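Local atomic coordinates of cell death abnormality protein 2 (PDB entry 3QWX), a protein that acts as a CRK-family SH2/SH3 signalling adaptor that works with CED-5 and CED-12 in cell-corpse engulfment and cell migration in Caenorhabditis elegans. Residues A[65-69]-A[81-85]; A[114-119]-A[154-158]. All coordinates share one frame; numbering follows the deposited sequence.

Contact 1: residues A[65-69]-A[81-85]; sequences YLIER and GVKIA
Strand 62-69, through its residues 65-69, and strand 82-84 run antiparallel in the SH2 domain and meet around the hydrogen-bonded pair Glu68 and Lys83. Glu68 N donates to Lys83 O at 2.8 Å, and Lys83 N returns the bond to Glu68 O at the same 2.8 Å. The accepting oxygens also receive alpha hydrogens, Val82 CA standing 3.2 Å from Glu68 O. On the face bearing Ile67, Val82 and Ile84, the branches of Ile67 divide the work: CG2 meets Val82 CG1 at 3.6 Å, while CG1, anti to its own carbonyl carbon (chi1 -62°), leans on Ile84 CG1. Ile84 CD1 reaches on to Tyr65 CB, 3.7 Å away. Strand 62-69 belongs to the central SH2 sheet, and this apolar face is covered by helix 92-98, where Leu95 touches all three aliphatic residues. The Tyr65 hydroxyl points elsewhere, to Glu55 and Thr105. On the other face Glu68 and Lys83 run side by side in the same direction, yet Glu68 OE2 and Lys83 NZ remain 4.7 Å apart, too far for a salt bridge. Where the direct ladder stops, a water takes over, donating to Leu66 O (2.7 Å) and to Glu68 OE2 while accepting from Ala85 N, which ties the carboxylate to both backbones.

Contact 2: residues A[114-119]-A[154-158]; sequences KKPIIE and WEARN
Lys115 O is held by two donors, Arg157 NH1 at 3.1 Å and a water. That water donates to Lys115 O at 2.9 Å and accepts in turn from the other terminal nitrogen of the arginine, NH2. The direct bond is fairly straight (160° at the hydrogen) and comes onto a carbonyl lone pair, with the oxygen close to the guanidinium plane. A second water accepts from NH1 and from Lys115 N, so both backbone polar atoms of Lys115 are joined to one arginine. Arg157 runs out extended, and a bend at chi3 (60°) turns its guanidinium so that NH1 meets Lys115 O. Lys114 CE lies over the centre of one guanidinium face, 3.7 Å from Arg157 CZ, and the two side chains cross at about a right angle. Lys114 NZ is also 4.1 Å from Arg157 NH2, a like-charge approach probably eased by Glu144, which forms a salt bridge with NH2. Ile117 CG1 packs against Arg157 NH2 at 3.5 Å. Two residues before Arg157 on strand 153-157, Glu155 meets the extended side chain of Lys115, whose NZ binds both carboxylate oxygens through their syn lone pairs, 3.0 Å to Glu155 OE1 and 3.1 Å to OE2. Glu119 OE2 approaches Trp154 CZ3 at 3.5 Å, with carboxylate and ring planes 75° apart; Lys148 makes a cation-pi contact with the same indole. A classic beta bulge sets Ile118 and Glu119 together opposite Ile145, where the linker from the SH2 domain enters the antiparallel barrel of the SH3 domain through strand 119-123.

Overall arrangement
Both contacts lie mainly at the surface, on opposite sides of the chain's centre, with centres 29 Å apart and nearest atoms about 17 Å apart. They share no strand: contact 1 belongs to the SH2 domain, whereas contact 2 ties the segment leading out of it to strand 153-157 of the SH3 domain. Contact 1 includes two buried isoleucines, and its strands bond directly through their backbones above an apolar face. Contact 2 has no strand ladder between its segments; long charged side chains span the gap, and its one buried touching residue is an arginine. Water bridges occur in both, backbone and carboxylate in 65-69/81-85, backbone and guanidinium in 114-119/154-158.

Contact 1: residues A[65-69]-A[81-85]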
# COMPACT_ATOMS: atom_id res chain seq x y z
N TYR A 65 -11.41 -6.94 -1.79
CA TYR A 65 -11.92 -6.85 -3.15
C TYR A 65 -10.85 -7.19 -4.17
O TYR A 65 -9.76 -6.63 -4.16
CB TYR A 65 -12.45 -5.45 -3.44
CG TYR A 65 -13.52 -5.07 -2.48
CD1 TYR A 65 -14.85 -5.39 -2.75
CD2 TYR A 65 -13.22 -4.46 -1.28
CE1 TYR A 65 -15.84 -5.07 -1.86
CE2 TYR A 65 -14.19 -4.14 -0.38
CZ TYR A 65 -15.51 -4.45 -0.67
OH TYR A 65 -16.48 -4.14 0.23
N LEU A 66 -11.19 -8.10 -5.07
CA LEU A 66 -10.28 -8.46 -6.14
C LEU A 66 -10.37 -7.38 -7.22
O LEU A 66 -11.45 -7.07 -7.71
CB LEU A 66 -10.69 -9.81 -6.72
CG LEU A 66 -9.66 -10.65 -7.47
CD1 LEU A 66 -10.35 -11.53 -8.51
CD2 LEU A 66 -8.60 -9.80 -8.11
N ILE A 67 -9.23 -6.80 -7.56
CA ILE A 67 -9.17 -5.82 -8.64
C ILE A 67 -8.62 -6.57 -9.85
O ILE A 67 -7.42 -6.88 -9.93
CB ILE A 67 -8.28 -4.62 -8.27
CG1 ILE A 67 -8.85 -3.87 -7.06
CG2 ILE A 67 -8.06 -3.68 -9.49
CD1 ILE A 67 -8.03 -2.68 -6.63
N GLU A 68 -9.51 -6.89 -10.78
CA GLU A 68 -9.13 -7.70 -11.93
C GLU A 68 -8.71 -6.85 -13.11
O GLU A 68 -9.32 -5.82 -13.40
CB GLU A 68 -10.29 -8.60 -12.34
CG GLU A 68 -10.90 -9.35 -11.19
CD GLU A 68 -12.05 -10.22 -11.61
OE1 GLU A 68 -11.82 -11.16 -12.39
OE2 GLU A 68 -13.18 -9.96 -11.15
N ARG A 69 -7.66 -7.28 -13.79
CA ARG A 69 -7.20 -6.60 -14.98
C ARG A 69 -7.90 -7.19 -16.20
O ARG A 69 -8.01 -8.42 -16.35
CB ARG A 69 -5.69 -6.73 -15.13
CG ARG A 69 -5.18 -6.10 -16.41
CD ARG A 69 -3.71 -5.79 -16.34
NE ARG A 69 -2.92 -6.98 -16.07
CZ ARG A 69 -1.63 -7.08 -16.35
NH1 ARG A 69 -0.99 -6.05 -16.92
NH2 ARG A 69 -0.97 -8.20 -16.07
N GLY A 81 -8.01 -2.11 -18.89
CA GLY A 81 -8.78 -1.50 -17.84
C GLY A 81 -8.78 -2.42 -16.63
O GLY A 81 -8.06 -3.42 -16.58
N VAL A 82 -9.61 -2.09 -15.66
CA VAL A 82 -9.58 -2.75 -14.38
C VAL A 82 -11.02 -2.89 -13.89
O VAL A 82 -11.89 -2.07 -14.24
CB VAL A 82 -8.71 -1.92 -13.43
CG1 VAL A 82 -9.42 -1.64 -12.13
CG2 VAL A 82 -7.33 -2.58 -13.24
N LYS A 83 -11.29 -3.92 -13.09
CA LYS A 83 -12.65 -4.18 -12.63
C LYS A 83 -12.71 -4.58 -11.15
O LYS A 83 -11.86 -5.33 -10.67
CB LYS A 83 -13.29 -5.27 -13.49
CG LYS A 83 -14.79 -5.39 -13.34
CD LYS A 83 -15.39 -6.40 -14.33
CE LYS A 83 -14.84 -7.80 -14.12
NZ LYS A 83 -15.49 -8.77 -15.04
N ILE A 84 -13.69 -4.06 -10.42
CA ILE A 84 -14.07 -4.67 -9.14
C ILE A 84 -15.49 -5.20 -9.23
O ILE A 84 -16.43 -4.43 -9.44
CB ILE A 84 -14.04 -3.71 -7.94
CG1 ILE A 84 -12.62 -3.49 -7.43
CG2 ILE A 84 -14.82 -4.34 -6.78
CD1 ILE A 84 -12.58 -2.88 -6.03
N ALA A 85 -15.63 -6.51 -9.07
CA ALA A 85 -16.91 -7.17 -9.28
C ALA A 85 -17.35 -6.93 -10.72
O ALA A 85 -16.70 -7.39 -11.67
CB ALA A 85 -17.97 -6.63 -8.31
O HOH W 1 -13.52 -8.39 -8.77

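Contact 2: residues A[114-119]-A[154-158]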
# COMPACT_ATOMS: atom_id res chain seq x y z
N LYS A 114 -1.37 3.20 7.28
CA LYS A 114 0.05 3.50 7.47
C LYS A 114 0.54 2.77 8.72
O LYS A 114 -0.07 2.87 9.79
CB LYS A 114 0.30 5.01 7.64
CG LYS A 114 -0.10 5.87 6.43
CD LYS A 114 0.41 7.30 6.57
CE LYS A 114 1.94 7.38 6.44
NZ LYS A 114 2.51 8.74 6.75
N LYS A 115 1.65 2.05 8.58
CA LYS A 115 2.28 1.42 9.74
C LYS A 115 2.87 2.48 10.65
O LYS A 115 3.35 3.51 10.17
CB LYS A 115 3.37 0.46 9.29
CG LYS A 115 2.88 -0.65 8.36
CD LYS A 115 4.02 -1.58 8.00
CE LYS A 115 3.58 -2.64 7.00
NZ LYS A 115 4.62 -3.68 6.78
N PRO A 116 2.85 2.24 11.97
CA PRO A 116 3.42 3.14 12.98
C PRO A 116 4.95 3.21 12.86
O PRO A 116 5.59 2.27 12.38
CB PRO A 116 3.05 2.47 14.31
CG PRO A 116 2.00 1.45 13.97
CD PRO A 116 2.23 1.04 12.57
N ILE A 117 5.51 4.32 13.32
CA ILE A 117 6.95 4.56 13.22
C ILE A 117 7.65 4.00 14.46
O ILE A 117 7.30 4.35 15.58
CB ILE A 117 7.24 6.07 13.10
CG1 ILE A 117 6.49 6.65 11.89
CG2 ILE A 117 8.75 6.33 13.06
CD1 ILE A 117 6.29 8.18 11.94
N ILE A 118 8.62 3.12 14.24
CA ILE A 118 9.43 2.58 15.32
C ILE A 118 10.50 3.59 15.73
O ILE A 118 10.71 3.85 16.90
CB ILE A 118 10.08 1.24 14.92
CG1 ILE A 118 9.01 0.16 14.81
CG2 ILE A 118 11.14 0.84 15.92
CD1 ILE A 118 9.47 -1.08 14.09
N GLU A 119 11.19 4.15 14.74
CA GLU A 119 12.12 5.24 15.03
C GLU A 119 12.43 6.06 13.79
O GLU A 119 12.18 5.61 12.66
CB GLU A 119 13.40 4.70 15.67
CG GLU A 119 14.16 3.70 14.83
CD GLU A 119 15.41 3.19 15.53
OE1 GLU A 119 15.43 3.18 16.78
OE2 GLU A 119 16.38 2.81 14.83
N TRP A 154 16.04 -3.42 7.63
CA TRP A 154 14.85 -2.86 8.26
C TRP A 154 13.91 -2.28 7.21
O TRP A 154 14.35 -1.74 6.20
CB TRP A 154 15.22 -1.74 9.23
CG TRP A 154 16.08 -2.15 10.39
CD1 TRP A 154 16.34 -3.41 10.82
CD2 TRP A 154 16.78 -1.27 11.27
NE1 TRP A 154 17.17 -3.38 11.91
CE2 TRP A 154 17.46 -2.07 12.21
CE3 TRP A 154 16.91 0.12 11.36
CZ2 TRP A 154 18.24 -1.54 13.23
CZ3 TRP A 154 17.70 0.65 12.36
CH2 TRP A 154 18.36 -0.18 13.29
N GLU A 155 12.61 -2.39 7.45
CA GLU A 155 11.62 -1.75 6.58
C GLU A 155 11.56 -0.25 6.90
O GLU A 155 11.35 0.14 8.05
CB GLU A 155 10.24 -2.38 6.77
CG GLU A 155 9.17 -1.82 5.82
CD GLU A 155 7.76 -2.35 6.11
OE1 GLU A 155 7.53 -2.92 7.19
OE2 GLU A 155 6.88 -2.18 5.24
N ALA A 156 11.76 0.58 5.87
CA ALA A 156 11.79 2.04 6.00
C ALA A 156 10.76 2.71 5.07
O ALA A 156 10.27 2.10 4.12
CB ALA A 156 13.17 2.56 5.72
N ARG A 157 10.45 3.97 5.35
CA ARG A 157 9.51 4.74 4.55
C ARG A 157 10.11 6.12 4.32
O ARG A 157 10.60 6.75 5.25
CB ARG A 157 8.17 4.89 5.28
CG ARG A 157 7.09 5.58 4.47
CD ARG A 157 5.73 5.46 5.14
NE ARG A 157 5.71 6.06 6.46
CZ ARG A 157 5.03 5.60 7.50
NH1 ARG A 157 4.28 4.50 7.40
NH2 ARG A 157 5.09 6.23 8.66
N ASN A 158 10.10 6.58 3.08
CA ASN A 158 10.64 7.91 2.82
C ASN A 158 9.57 9.01 2.89
O ASN A 158 8.39 8.72 3.13
CB ASN A 158 11.46 7.95 1.52
CG ASN A 158 10.60 7.77 0.27
OD1 ASN A 158 9.38 7.94 0.31
ND2 ASN A 158 11.24 7.47 -0.84
O HOH W 2 3.27 2.33 5.87
O HOH W 3 3.00 6.38 10.40